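PDB 2ECE: selenium-binding protein from Sulfolobus tokodaii, which is of unknown function but folds as a beta propeller and may, like the family it belongs to, bind selenium. Local coordinates for residues D26-C32 with F44-V50; T56-I60 with F435-F439; H74-W78 with H445-S450; R393-N399 with W417-A423. All blocks are in the same frame, centred on the assembly; numbering follows the deposited sequence.

Contact 1 of 4, residues D26-C32 with F44-V50; sequences DLAYVAC and FIAVVDV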
loop_
_atom_site.group_PDB
_atom_site.type_symbol
_atom_site.label_atom_id
_atom_site.label_comp_id
_atom_site.label_asym_id
_atom_site.label_seq_id
_atom_site.Cartn_x
_atom_site.Cartn_y
_atom_site.Cartn_z
ATOM N N ASP A 26 -11.585 7.837 14.155
ATOM C CA ASP A 26 -11.294 7.823 15.589
ATOM C C ASP A 26 -10.066 6.959 15.878
ATOM O O ASP A 26 -9.345 7.188 16.851
ATOM C CB ASP A 26 -12.456 7.234 16.398
ATOM C CG ASP A 26 -13.609 8.195 16.568
ATOM O OD1 ASP A 26 -13.359 9.403 16.780
ATOM O OD2 ASP A 26 -14.772 7.734 16.511
ATOM N N LEU A 27 -9.839 5.962 15.024
ATOM C CA LEU A 27 -8.733 5.033 15.218
ATOM C C LEU A 27 -7.953 4.746 13.956
ATOM O O LEU A 27 -8.430 4.960 12.844
ATOM C CB LEU A 27 -9.258 3.697 15.749
ATOM C CG LEU A 27 -10.154 3.710 16.976
ATOM C CD1 LEU A 27 -10.929 2.399 17.039
ATOM C CD2 LEU A 27 -9.311 3.930 18.228
ATOM N N ALA A 28 -6.749 4.222 14.155
ATOM C CA ALA A 28 -5.865 3.850 13.063
ATOM C C ALA A 28 -5.322 2.461 13.364
ATOM O O ALA A 28 -4.670 2.245 14.384
ATOM C CB ALA A 28 -4.721 4.846 12.945
ATOM N N TYR A 29 -5.620 1.510 12.492
ATOM C CA TYR A 29 -5.132 0.154 12.666
ATOM C C TYR A 29 -3.817 0.111 11.899
ATOM O O TYR A 29 -3.751 0.552 10.753
ATOM C CB TYR A 29 -6.146 -0.841 12.094
ATOM C CG TYR A 29 -7.474 -0.814 12.825
ATOM C CD1 TYR A 29 -7.570 -1.235 14.152
ATOM C CD2 TYR A 29 -8.635 -0.362 12.190
ATOM C CE1 TYR A 29 -8.792 -1.212 14.833
ATOM C CE2 TYR A 29 -9.861 -0.335 12.859
ATOM C CZ TYR A 29 -9.932 -0.764 14.181
ATOM O OH TYR A 29 -11.144 -0.766 14.841
ATOM N N VAL A 30 -2.766 -0.406 12.530
ATOM C CA VAL A 30 -1.465 -0.439 11.876
ATOM C C VAL A 30 -0.832 -1.822 11.858
ATOM O O VAL A 30 -0.709 -2.479 12.894
ATOM C CB VAL A 30 -0.496 0.548 12.564
ATOM C CG1 VAL A 30 0.807 0.656 11.777
ATOM C CG2 VAL A 30 -1.168 1.920 12.696
ATOM N N ALA A 31 -0.429 -2.260 10.671
ATOM C CA ALA A 31 0.214 -3.558 10.535
ATOM C C ALA A 31 1.641 -3.399 11.054
ATOM O O ALA A 31 2.417 -2.608 10.512
ATOM C CB ALA A 31 0.227 -3.985 9.076
ATOM N N CYS A 32 1.976 -4.137 12.109
ATOM C CA CYS A 32 3.314 -4.065 12.703
ATOM C C CYS A 32 4.026 -5.414 12.666
ATOM O O CYS A 32 3.389 -6.457 12.756
ATOM C CB CYS A 32 3.217 -3.576 14.148
ATOM S SG CYS A 32 2.631 -1.871 14.275
ATOM N N PHE A 44 1.894 -8.124 14.688
ATOM C CA PHE A 44 0.627 -7.756 15.309
ATOM C C PHE A 44 -0.017 -6.545 14.655
ATOM O O PHE A 44 0.623 -5.808 13.908
ATOM C CB PHE A 44 0.850 -7.436 16.795
ATOM C CG PHE A 44 1.816 -6.295 17.031
ATOM C CD1 PHE A 44 1.350 -4.996 17.246
ATOM C CD2 PHE A 44 3.195 -6.522 17.037
ATOM C CE1 PHE A 44 2.240 -3.939 17.468
ATOM C CE2 PHE A 44 4.092 -5.476 17.255
ATOM C CZ PHE A 44 3.612 -4.174 17.474
ATOM N N ILE A 45 -1.297 -6.354 14.950
ATOM C CA ILE A 45 -2.039 -5.207 14.447
ATOM C C ILE A 45 -2.145 -4.270 15.637
ATOM O O ILE A 45 -2.635 -4.656 16.702
ATOM C CB ILE A 45 -3.469 -5.581 13.996
ATOM C CG1 ILE A 45 -3.423 -6.327 12.659
ATOM C CG2 ILE A 45 -4.323 -4.307 13.874
ATOM C CD1 ILE A 45 -3.043 -5.449 11.473
ATOM N N ALA A 46 -1.667 -3.045 15.472
ATOM C CA ALA A 46 -1.732 -2.088 16.562
ATOM C C ALA A 46 -2.942 -1.194 16.383
ATOM O O ALA A 46 -3.271 -0.801 15.261
ATOM C CB ALA A 46 -0.467 -1.251 16.596
ATOM N N VAL A 47 -3.614 -0.890 17.491
ATOM C CA VAL A 47 -4.774 -0.015 17.457
ATOM C C VAL A 47 -4.326 1.318 18.040
ATOM O O VAL A 47 -4.023 1.411 19.228
ATOM C CB VAL A 47 -5.937 -0.575 18.302
ATOM C CG1 VAL A 47 -7.138 0.350 18.199
ATOM C CG2 VAL A 47 -6.306 -1.974 17.819
ATOM N N VAL A 48 -4.275 2.343 17.196
ATOM C CA VAL A 48 -3.848 3.671 17.611
ATOM C C VAL A 48 -5.013 4.655 17.706
ATOM O O VAL A 48 -5.801 4.796 16.759
ATOM C CB VAL A 48 -2.795 4.243 16.634
ATOM C CG1 VAL A 48 -2.400 5.649 17.051
ATOM C CG2 VAL A 48 -1.565 3.343 16.613
ATOM N N ASP A 49 -5.114 5.317 18.862
ATOM C CA ASP A 49 -6.161 6.306 19.103
ATOM C C ASP A 49 -5.700 7.535 18.349
ATOM O O ASP A 49 -4.648 8.120 18.635
ATOM C CB ASP A 49 -6.299 6.644 20.592
ATOM C CG ASP A 49 -7.557 7.451 20.888
ATOM O OD1 ASP A 49 -7.944 8.292 20.042
ATOM O OD2 ASP A 49 -8.158 7.243 21.968
ATOM N N VAL A 50 -6.512 7.932 17.386
ATOM C CA VAL A 50 -6.170 9.037 16.533
ATOM C C VAL A 50 -7.071 10.280 16.637
ATOM O O VAL A 50 -6.979 11.194 15.818
ATOM C CB VAL A 50 -6.062 8.461 15.088
ATOM C CG1 VAL A 50 -7.062 9.079 14.148
ATOM C CG2 VAL A 50 -4.643 8.591 14.599
#
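Strands 27-32 and 44-49 run antiparallel, their axes 4.6 Å apart at closest approach and their directions 154° apart. Hydrogen-bonded pairs (Ala28-Val48, Val30-Ala46, Cys32-Phe44) alternate with non-hydrogen-bonded ones. Each hydrogen-bonded pair has two N-H...O bonds of 2.8-3.0 Å, for example Ala28 N to Val48 O (2.8 Å) and Phe44 N to Cys32 O (3.0 Å), and Val50 N to Asp26 O (3.0 Å) carries the pairing past the strand end. The hairpin forms the middle of a four-stranded propeller blade, and its two faces meet different neighbours. Ala28, Val30, Cys32, Phe44, Ala46 and Val48 share one face: Cys32 CB sits over the Phe44 ring, 3.5 Å from its centroid, in a CH-pi contact, while Val30 CG2 meets Val48 CG2 at 4.2 Å. Val48 also packs on strand 429-438 of the preceding blade. On the other face Tyr29 CD1 touches Val47 CG2 at 3.9 Å; Tyr29 OH bonds to Pro117 O, and Asp49 OD2 is hydrogen-bonded to Thr56 OG1 and forms a salt bridge with Arg118.

Contact 2 of 4, residues T56-I60 with F435-F439; sequences TYSKI and FFVDF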
loop_
_atom_site.group_PDB
_atom_site.type_symbol
_atom_site.label_atom_id
_atom_site.label_comp_id
_atom_site.label_asym_id
_atom_site.label_seq_id
_atom_site.Cartn_x
_atom_site.Cartn_y
_atom_site.Cartn_z
ATOM N N THR A 56 -6.522 9.260 25.294
ATOM C CA THR A 56 -5.490 8.314 24.882
ATOM C C THR A 56 -5.067 8.619 23.446
ATOM O O THR A 56 -4.675 7.728 22.694
ATOM C CB THR A 56 -5.963 6.841 24.988
ATOM O OG1 THR A 56 -7.258 6.691 24.392
ATOM C CG2 THR A 56 -6.007 6.408 26.444
ATOM N N TYR A 57 -5.142 9.896 23.083
ATOM C CA TYR A 57 -4.766 10.357 21.750
ATOM C C TYR A 57 -3.288 10.070 21.481
ATOM O O TYR A 57 -2.444 10.276 22.351
ATOM C CB TYR A 57 -5.045 11.860 21.639
ATOM C CG TYR A 57 -4.525 12.529 20.383
ATOM C CD1 TYR A 57 -4.941 12.115 19.117
ATOM C CD2 TYR A 57 -3.634 13.600 20.465
ATOM C CE1 TYR A 57 -4.486 12.756 17.963
ATOM C CE2 TYR A 57 -3.175 14.242 19.325
ATOM C CZ TYR A 57 -3.604 13.816 18.075
ATOM O OH TYR A 57 -3.146 14.455 16.948
ATOM N N SER A 58 -2.990 9.583 20.279
ATOM C CA SER A 58 -1.621 9.265 19.865
ATOM C C SER A 58 -0.984 8.135 20.670
ATOM O O SER A 58 0.242 8.067 20.809
ATOM C CB SER A 58 -0.739 10.516 19.953
ATOM O OG SER A 58 0.513 10.300 19.321
ATOM N N LYS A 59 -1.821 7.244 21.194
ATOM C CA LYS A 59 -1.353 6.110 21.980
ATOM C C LYS A 59 -1.807 4.792 21.378
ATOM O O LYS A 59 -2.867 4.721 20.762
ATOM C CB LYS A 59 -1.920 6.159 23.394
ATOM C CG LYS A 59 -1.210 7.032 24.402
ATOM C CD LYS A 59 -1.872 6.789 25.750
ATOM C CE LYS A 59 -1.119 7.390 26.916
ATOM N NZ LYS A 59 -1.882 7.126 28.166
ATOM N N ILE A 60 -1.008 3.745 21.566
ATOM C CA ILE A 60 -1.397 2.422 21.099
ATOM C C ILE A 60 -2.281 1.960 22.247
ATOM O O ILE A 60 -1.807 1.812 23.374
ATOM C CB ILE A 60 -0.199 1.475 20.998
ATOM C CG1 ILE A 60 0.754 1.952 19.901
ATOM C CG2 ILE A 60 -0.689 0.062 20.730
ATOM C CD1 ILE A 60 2.115 1.276 19.933
ATOM N N PHE A 435 1.563 14.837 17.463
ATOM C CA PHE A 435 1.319 13.415 17.216
ATOM C C PHE A 435 2.561 12.579 16.911
ATOM O O PHE A 435 3.408 12.972 16.110
ATOM C CB PHE A 435 0.306 13.251 16.071
ATOM C CG PHE A 435 -0.139 11.832 15.856
ATOM C CD1 PHE A 435 0.619 10.955 15.081
ATOM C CD2 PHE A 435 -1.300 11.360 16.461
ATOM C CE1 PHE A 435 0.222 9.619 14.914
ATOM C CE2 PHE A 435 -1.705 10.031 16.303
ATOM C CZ PHE A 435 -0.943 9.160 15.529
ATOM N N PHE A 436 2.657 11.418 17.555
ATOM C CA PHE A 436 3.775 10.511 17.320
ATOM C C PHE A 436 3.597 9.175 18.012
ATOM O O PHE A 436 3.223 9.108 19.181
ATOM C CB PHE A 436 5.102 11.124 17.782
ATOM C CG PHE A 436 6.316 10.376 17.283
ATOM C CD1 PHE A 436 7.018 9.502 18.111
ATOM C CD2 PHE A 436 6.731 10.526 15.971
ATOM C CE1 PHE A 436 8.115 8.791 17.629
ATOM C CE2 PHE A 436 7.824 9.822 15.476
ATOM C CZ PHE A 436 8.518 8.954 16.303
ATOM N N VAL A 437 3.856 8.108 17.266
ATOM C CA VAL A 437 3.787 6.771 17.811
ATOM C C VAL A 437 5.134 6.135 17.521
ATOM O O VAL A 437 5.615 6.150 16.381
ATOM C CB VAL A 437 2.685 5.920 17.145
ATOM C CG1 VAL A 437 2.615 4.555 17.813
ATOM C CG2 VAL A 437 1.347 6.633 17.244
ATOM N N ASP A 438 5.753 5.619 18.572
ATOM C CA ASP A 438 7.030 4.939 18.474
ATOM C C ASP A 438 6.682 3.486 18.790
ATOM O O ASP A 438 6.194 3.179 19.875
ATOM C CB ASP A 438 8.005 5.535 19.497
ATOM C CG ASP A 438 9.034 4.539 19.981
ATOM O OD1 ASP A 438 9.480 3.686 19.182
ATOM O OD2 ASP A 438 9.408 4.624 21.170
ATOM N N PHE A 439 6.909 2.598 17.831
ATOM C CA PHE A 439 6.567 1.192 18.012
ATOM C C PHE A 439 7.661 0.354 18.670
ATOM O O PHE A 439 7.607 -0.879 18.647
ATOM C CB PHE A 439 6.161 0.602 16.660
ATOM C CG PHE A 439 4.882 1.188 16.110
ATOM C CD1 PHE A 439 3.644 0.776 16.600
ATOM C CD2 PHE A 439 4.916 2.178 15.132
ATOM C CE1 PHE A 439 2.461 1.342 16.125
ATOM C CE2 PHE A 439 3.737 2.747 14.652
ATOM C CZ PHE A 439 2.507 2.328 15.150
#
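Ser58 has the most surface buried by the contact. It occupies the third position of a type II beta turn, Thr56 to Lys59, with phi/psi of 65°/27°, the positive phi usual at that position; its side chain lies beside 435-438, on strand 429-438. There Ser58 OG accepts a hydrogen bond from Phe436 N at 3.0 Å, so a side chain, in place of a neighbouring strand, satisfies a backbone amide. Phe435 comes next. Its ring carries Ser58 OG over one face, with OG 3.5 Å from CD2, and meets Tyr57 at its edge, where Tyr57 OH approaches Phe435 CD2 to 3.6 Å; the two rings are inclined obliquely, and Tyr57 OH is hydrogen-bonded to Lys420 NZ. Ile60, the third, begins strand 60-65 and is purely apolar in its contacts: CG1 lies 3.8 Å from Val437 CG1, and CD1 lies 3.7 Å from Phe439 CD1. The contact illustrates how propeller blades meet toward the rim, since 56-60 leads into the outermost strand of one blade and 435-438 belongs to the outermost strand of the blade before it. With the Phe436 N to Ser58 OG hydrogen bond set amid aromatic and aliphatic packing, the chemistry implies that side chains join these blades, without continuous strand pairing.

Contact 3 of 4, residues H74-W78 with H445-S450; sequences HHFGW and HQVRLS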
loop_
_atom_site.group_PDB
_atom_site.type_symbol
_atom_site.label_atom_id
_atom_site.label_comp_id
_atom_site.label_asym_id
_atom_site.label_seq_id
_atom_site.Cartn_x
_atom_site.Cartn_y
_atom_site.Cartn_z
ATOM N N HIS A 74 2.114 -6.793 6.226
ATOM C CA HIS A 74 2.483 -5.730 5.296
ATOM C C HIS A 74 1.257 -4.857 4.946
ATOM O O HIS A 74 0.954 -3.872 5.612
ATOM C CB HIS A 74 2.984 -6.476 4.086
ATOM C CG HIS A 74 3.718 -5.659 3.076
ATOM N ND1 HIS A 74 5.079 -5.456 3.142
ATOM C CD2 HIS A 74 3.314 -5.120 1.903
ATOM C CE1 HIS A 74 5.482 -4.829 2.050
ATOM N NE2 HIS A 74 4.430 -4.612 1.282
ATOM N N HIS A 75 0.422 -5.419 4.086
ATOM C CA HIS A 75 -0.777 -4.728 3.608
ATOM C C HIS A 75 -1.977 -5.517 4.121
ATOM O O HIS A 75 -1.876 -6.723 4.346
ATOM C CB HIS A 75 -0.833 -4.688 2.059
ATOM C CG HIS A 75 -0.061 -3.559 1.435
ATOM N ND1 HIS A 75 0.945 -2.884 2.095
ATOM C CD2 HIS A 75 -0.135 -3.005 0.199
ATOM C CE1 HIS A 75 1.454 -1.963 1.295
ATOM N NE2 HIS A 75 0.816 -2.015 0.139
ATOM N N PHE A 76 -3.092 -4.831 4.345
ATOM C CA PHE A 76 -4.320 -5.490 4.789
ATOM C C PHE A 76 -5.529 -4.636 4.420
ATOM O O PHE A 76 -5.384 -3.488 4.008
ATOM C CB PHE A 76 -4.309 -5.794 6.304
ATOM C CG PHE A 76 -4.326 -4.576 7.195
ATOM C CD1 PHE A 76 -3.186 -3.797 7.357
ATOM C CD2 PHE A 76 -5.483 -4.225 7.891
ATOM C CE1 PHE A 76 -3.191 -2.681 8.201
ATOM C CE2 PHE A 76 -5.505 -3.108 8.741
ATOM C CZ PHE A 76 -4.355 -2.336 8.894
ATOM N N GLY A 77 -6.724 -5.193 4.553
ATOM C CA GLY A 77 -7.907 -4.433 4.199
ATOM C C GLY A 77 -9.167 -4.931 4.869
ATOM O O GLY A 77 -9.121 -5.845 5.686
ATOM N N TRP A 78 -10.294 -4.317 4.526
ATOM C CA TRP A 78 -11.584 -4.695 5.097
ATOM C C TRP A 78 -12.286 -5.775 4.295
ATOM O O TRP A 78 -12.037 -5.932 3.102
ATOM C CB TRP A 78 -12.509 -3.481 5.162
ATOM C CG TRP A 78 -11.996 -2.371 6.012
ATOM C CD1 TRP A 78 -11.324 -1.260 5.595
ATOM C CD2 TRP A 78 -12.166 -2.236 7.424
ATOM N NE1 TRP A 78 -11.074 -0.435 6.663
ATOM C CE2 TRP A 78 -11.580 -1.009 7.798
ATOM C CE3 TRP A 78 -12.761 -3.036 8.411
ATOM C CZ2 TRP A 78 -11.571 -0.557 9.124
ATOM C CZ3 TRP A 78 -12.752 -2.583 9.732
ATOM C CH2 TRP A 78 -12.161 -1.354 10.071
ATOM N N HIS A 445 3.858 -0.795 9.044
ATOM C CA HIS A 445 3.585 -0.775 7.614
ATOM C C HIS A 445 2.249 -0.099 7.271
ATOM O O HIS A 445 2.029 1.068 7.611
ATOM C CB HIS A 445 3.627 -2.198 7.036
ATOM C CG HIS A 445 4.018 -2.243 5.590
ATOM N ND1 HIS A 445 5.327 -2.379 5.179
ATOM C CD2 HIS A 445 3.287 -2.077 4.462
ATOM C CE1 HIS A 445 5.388 -2.293 3.863
ATOM N NE2 HIS A 445 4.164 -2.109 3.402
ATOM N N GLN A 446 1.347 -0.817 6.615
ATOM C CA GLN A 446 0.087 -0.190 6.210
ATOM C C GLN A 446 -0.825 0.269 7.335
ATOM O O GLN A 446 -0.910 -0.353 8.391
ATOM C CB GLN A 446 -0.697 -1.100 5.266
ATOM C CG GLN A 446 -1.870 -0.376 4.598
ATOM C CD GLN A 446 -2.331 -1.063 3.340
ATOM O OE1 GLN A 446 -2.627 -2.263 3.344
ATOM N NE2 GLN A 446 -2.403 -0.311 2.248
ATOM N N VAL A 447 -1.509 1.378 7.085
ATOM C CA VAL A 447 -2.431 1.960 8.046
ATOM C C VAL A 447 -3.842 1.972 7.469
ATOM O O VAL A 447 -4.038 2.339 6.314
ATOM C CB VAL A 447 -2.013 3.418 8.385
ATOM C CG1 VAL A 447 -3.063 4.089 9.257
ATOM C CG2 VAL A 447 -0.670 3.413 9.098
ATOM N N ARG A 448 -4.818 1.550 8.266
ATOM C CA ARG A 448 -6.213 1.574 7.839
ATOM C C ARG A 448 -6.977 2.373 8.885
ATOM O O ARG A 448 -6.976 2.025 10.067
ATOM C CB ARG A 448 -6.808 0.159 7.722
ATOM C CG ARG A 448 -7.027 -0.297 6.268
ATOM C CD ARG A 448 -5.703 -0.656 5.587
ATOM N NE ARG A 448 -5.796 -0.759 4.129
ATOM C CZ ARG A 448 -5.826 0.282 3.301
ATOM N NH1 ARG A 448 -5.774 1.519 3.781
ATOM N NH2 ARG A 448 -5.898 0.088 1.992
ATOM N N LEU A 449 -7.623 3.447 8.450
ATOM C CA LEU A 449 -8.374 4.295 9.368
ATOM C C LEU A 449 -9.802 3.788 9.566
ATOM O O LEU A 449 -10.466 3.380 8.611
ATOM C CB LEU A 449 -8.398 5.732 8.838
ATOM C CG LEU A 449 -7.030 6.335 8.492
ATOM C CD1 LEU A 449 -7.220 7.718 7.869
ATOM C CD2 LEU A 449 -6.169 6.416 9.753
ATOM N N SER A 450 -10.270 3.804 10.809
ATOM C CA SER A 450 -11.627 3.360 11.102
ATOM C C SER A 450 -12.586 4.192 10.248
ATOM O O SER A 450 -12.448 5.408 10.165
ATOM C CB SER A 450 -11.942 3.551 12.589
ATOM O OG SER A 450 -11.774 4.904 12.984
HETATM O O HOH W 1 -9.860 1.989 6.431
#
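In a beta propeller the innermost strands of successive blades lie side by side around the central axis, and segments 74-78 and 445-450 exemplify this. Strand 443-449 is the C-terminal strand that completes the N-terminal blade, the Velcro closure of the ring; 77-78 opens the next blade. The two run almost parallel, 17° apart, but side chains do most of the bonding. The one backbone-to-backbone bond between them is Gln446 N to His74 O (3.2 Å). Beyond it, Gln446 OE1 accepts from Phe76 N at 2.8 Å, and Phe76 O accepts from Arg448 NE at 2.8 Å, so both polar backbone atoms of Phe76 are met by side chains. The Arg448 guanidinium is satisfied further by Val447 O, 3.2 Å from Arg448 NH1, by a salt bridge from NH1 to Asp453, and by Ser455, bonded to NH2. Arg448 CD lies over the Phe76 ring, 4.0 Å from its centroid. The His74 and His445 rings stack face to face, with centroids 3.7 Å apart, while His75 NE2 is hydrogen-bonded to Glu255 OE2. Farther along, water 1 bridges the segments, accepting from Trp78 NE1 and donating to Leu449 O, each at 2.7 Å.

Contact 4 of 4, residues R393-N399 with W417-A423; sequences RRVYVTN and WMVKLNA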
loop_
_atom_site.group_PDB
_atom_site.type_symbol
_atom_site.label_atom_id
_atom_site.label_comp_id
_atom_site.label_asym_id
_atom_site.label_seq_id
_atom_site.Cartn_x
_atom_site.Cartn_y
_atom_site.Cartn_z
ATOM N N ARG A 393 -7.332 16.112 5.074
ATOM C CA ARG A 393 -6.507 17.001 5.892
ATOM C C ARG A 393 -5.354 16.343 6.656
ATOM O O ARG A 393 -4.398 17.022 7.029
ATOM C CB ARG A 393 -7.397 17.750 6.889
ATOM C CG ARG A 393 -8.517 18.541 6.229
ATOM C CD ARG A 393 -9.526 19.043 7.250
ATOM N NE ARG A 393 -10.693 19.643 6.602
ATOM C CZ ARG A 393 -10.717 20.864 6.075
ATOM N NH1 ARG A 393 -9.635 21.637 6.120
ATOM N NH2 ARG A 393 -11.822 21.309 5.491
ATOM N N ARG A 394 -5.428 15.033 6.878
ATOM C CA ARG A 394 -4.383 14.337 7.630
ATOM C C ARG A 394 -3.737 13.191 6.848
ATOM O O ARG A 394 -4.429 12.394 6.209
ATOM C CB ARG A 394 -4.972 13.797 8.940
ATOM C CG ARG A 394 -5.670 14.867 9.795
ATOM C CD ARG A 394 -6.506 14.250 10.907
ATOM N NE ARG A 394 -7.680 13.542 10.392
ATOM C CZ ARG A 394 -8.777 14.136 9.925
ATOM N NH1 ARG A 394 -8.869 15.462 9.902
ATOM N NH2 ARG A 394 -9.791 13.404 9.482
ATOM N N VAL A 395 -2.407 13.122 6.897
ATOM C CA VAL A 395 -1.665 12.067 6.216
ATOM C C VAL A 395 -0.856 11.315 7.267
ATOM O O VAL A 395 -0.062 11.910 7.992
ATOM C CB VAL A 395 -0.688 12.629 5.156
ATOM C CG1 VAL A 395 -0.010 11.474 4.413
ATOM C CG2 VAL A 395 -1.428 13.525 4.176
ATOM N N TYR A 396 -1.079 10.011 7.370
ATOM C CA TYR A 396 -0.360 9.197 8.336
ATOM C C TYR A 396 0.807 8.544 7.604
ATOM O O TYR A 396 0.673 8.132 6.453
ATOM C CB TYR A 396 -1.308 8.165 8.935
ATOM C CG TYR A 396 -2.439 8.806 9.717
ATOM C CD1 TYR A 396 -2.265 9.180 11.049
ATOM C CD2 TYR A 396 -3.669 9.086 9.111
ATOM C CE1 TYR A 396 -3.285 9.815 11.760
ATOM C CE2 TYR A 396 -4.697 9.724 9.817
ATOM C CZ TYR A 396 -4.497 10.083 11.137
ATOM O OH TYR A 396 -5.513 10.685 11.848
ATOM N N VAL A 397 1.951 8.455 8.274
ATOM C CA VAL A 397 3.157 7.915 7.658
ATOM C C VAL A 397 3.889 6.884 8.517
ATOM O O VAL A 397 4.112 7.121 9.706
ATOM C CB VAL A 397 4.157 9.060 7.371
ATOM C CG1 VAL A 397 5.288 8.560 6.488
ATOM C CG2 VAL A 397 3.432 10.251 6.736
ATOM N N THR A 398 4.245 5.741 7.925
ATOM C CA THR A 398 5.019 4.716 8.636
ATOM C C THR A 398 6.331 4.534 7.853
ATOM O O THR A 398 6.474 5.092 6.763
ATOM C CB THR A 398 4.262 3.379 8.788
ATOM O OG1 THR A 398 3.897 2.872 7.497
ATOM C CG2 THR A 398 3.024 3.583 9.663
ATOM N N ASN A 399 7.261 3.730 8.359
ATOM C CA ASN A 399 8.585 3.668 7.722
ATOM C C ASN A 399 9.241 2.373 7.259
ATOM O O ASN A 399 10.387 2.407 6.801
ATOM C CB ASN A 399 9.570 4.378 8.650
ATOM C CG ASN A 399 9.685 3.689 9.999
ATOM O OD1 ASN A 399 8.702 3.145 10.516
ATOM N ND2 ASN A 399 10.882 3.710 10.579
ATOM N N TRP A 417 7.725 3.743 13.481
ATOM C CA TRP A 417 7.079 4.940 13.990
ATOM C C TRP A 417 5.906 5.278 13.088
ATOM O O TRP A 417 5.742 4.693 12.010
ATOM C CB TRP A 417 8.038 6.157 14.067
ATOM C CG TRP A 417 8.967 6.436 12.884
ATOM C CD1 TRP A 417 10.324 6.249 12.860
ATOM C CD2 TRP A 417 8.629 7.025 11.612
ATOM N NE1 TRP A 417 10.847 6.688 11.671
ATOM C CE2 TRP A 417 9.834 7.170 10.885
ATOM C CE3 TRP A 417 7.428 7.450 11.020
ATOM C CZ2 TRP A 417 9.876 7.718 9.596
ATOM C CZ3 TRP A 417 7.470 7.997 9.732
ATOM C CH2 TRP A 417 8.689 8.126 9.038
ATOM N N MET A 418 5.066 6.190 13.556
ATOM C CA MET A 418 3.949 6.657 12.760
ATOM C C MET A 418 3.886 8.150 12.979
ATOM O O MET A 418 3.793 8.629 14.111
ATOM C CB MET A 418 2.623 6.024 13.164
ATOM C CG MET A 418 1.471 6.628 12.364
ATOM S SD MET A 418 -0.004 5.632 12.218
ATOM C CE MET A 418 -0.496 5.578 13.897
ATOM N N VAL A 419 3.969 8.875 11.878
ATOM C CA VAL A 419 3.950 10.319 11.907
ATOM C C VAL A 419 2.675 10.840 11.269
ATOM O O VAL A 419 2.121 10.205 10.362
ATOM C CB VAL A 419 5.177 10.864 11.146
ATOM C CG1 VAL A 419 4.929 12.285 10.672
ATOM C CG2 VAL A 419 6.404 10.807 12.050
ATOM N N LYS A 420 2.202 11.983 11.757
ATOM C CA LYS A 420 1.013 12.596 11.195
ATOM C C LYS A 420 1.401 13.908 10.533
ATOM O O LYS A 420 2.175 14.694 11.086
ATOM C CB LYS A 420 -0.057 12.859 12.257
ATOM C CG LYS A 420 -1.283 13.546 11.658
ATOM C CD LYS A 420 -2.518 13.513 12.553
ATOM C CE LYS A 420 -2.530 14.621 13.596
ATOM N NZ LYS A 420 -3.878 14.743 14.242
ATOM N N LEU A 421 0.871 14.123 9.338
ATOM C CA LEU A 421 1.130 15.336 8.584
ATOM C C LEU A 421 -0.202 16.057 8.443
ATOM O O LEU A 421 -1.250 15.422 8.358
ATOM C CB LEU A 421 1.665 14.999 7.191
ATOM C CG LEU A 421 2.908 14.113 7.084
ATOM C CD1 LEU A 421 3.273 13.933 5.617
ATOM C CD2 LEU A 421 4.063 14.753 7.843
ATOM N N ASN A 422 -0.163 17.382 8.435
ATOM C CA ASN A 422 -1.374 18.168 8.274
ATOM C C ASN A 422 -1.311 18.709 6.853
ATOM O O ASN A 422 -0.415 19.482 6.517
ATOM C CB ASN A 422 -1.406 19.305 9.297
ATOM C CG ASN A 422 -1.594 18.800 10.720
ATOM O OD1 ASN A 422 -0.821 19.139 11.616
ATOM N ND2 ASN A 422 -2.629 17.992 10.934
ATOM N N ALA A 423 -2.243 18.276 6.008
ATOM C CA ALA A 423 -2.260 18.711 4.616
ATOM C C ALA A 423 -3.259 19.837 4.390
ATOM O O ALA A 423 -4.379 19.807 4.911
ATOM C CB ALA A 423 -2.582 17.537 3.707
HETATM O O HOH W 2 -5.460 12.485 14.027
#
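Backbone hydrogen bonds come first. Strands 394-398 and 417-423 are antiparallel, 157° between directions, with axes 4.5 Å apart at closest approach. Val395 pairs with Leu421 (Val395 N to Leu421 O 3.0 Å, Leu421 N to Val395 O 2.8 Å) and Val397 with Val419 (Val397 N to Val419 O 2.7 Å, Val419 N to Val397 O 2.8 Å), while Ala423 N reaches Arg393 O at 2.7 Å. At the other end the pattern passes to a side chain, for Trp417 N donates to Asn399 OD1 (3.2 Å), while Asn399 ND2 is hydrogen-bonded to Lys415 O. Apolar contacts collect on the face of Val395, Val397, Val419 and Leu421: Val395 CB lies 3.9 Å from Leu421 CB, and Val397 CG2 lies 3.9 Å from Leu421 CD1. These are the two central strands of the last complete blade before the chain returns to close the propeller, and this face looks toward the preceding blade, where Val395 meets Tyr336. Aromatic contacts include Asn399 CB over the six-membered ring of Trp417, 3.7 Å from its centroid, and an oblique Met-aromatic approach of Met418 SD, 5.5 Å from the Tyr396 ring centroid. Polar groups share the face of Tyr396 and Lys420. Water 2 donates to Tyr396 OH and accepts from Lys420 NZ, both at 2.8 Å; Glu25 is also hydrogen-bonded to Tyr396 OH and forms a salt bridge with Arg394, and Tyr57 OH is hydrogen-bonded to Lys420 NZ.

Together the four contacts separate bonding within a propeller blade from bonding between blades. Contacts 1 and 4 are buried pairs of antiparallel strands at the middle of adjacent blades, built on regular backbone pairing; they touch where Val48 CG2 meets Met418 CE at 3.7 Å. Contacts 2 and 3 join blades through side chains. Contact 2, partly buried and about 21 Å from the chain centre, is largely apolar, whereas contact 3, buried at about 8 Å, is rich in polar groups and histidines. Contacts 1 and 3 share the closing blade, with Ala31 O 2.7 Å from His445 N; contacts 2 and 4 share the preceding one, with Val437 O 2.9 Å from Met418 N.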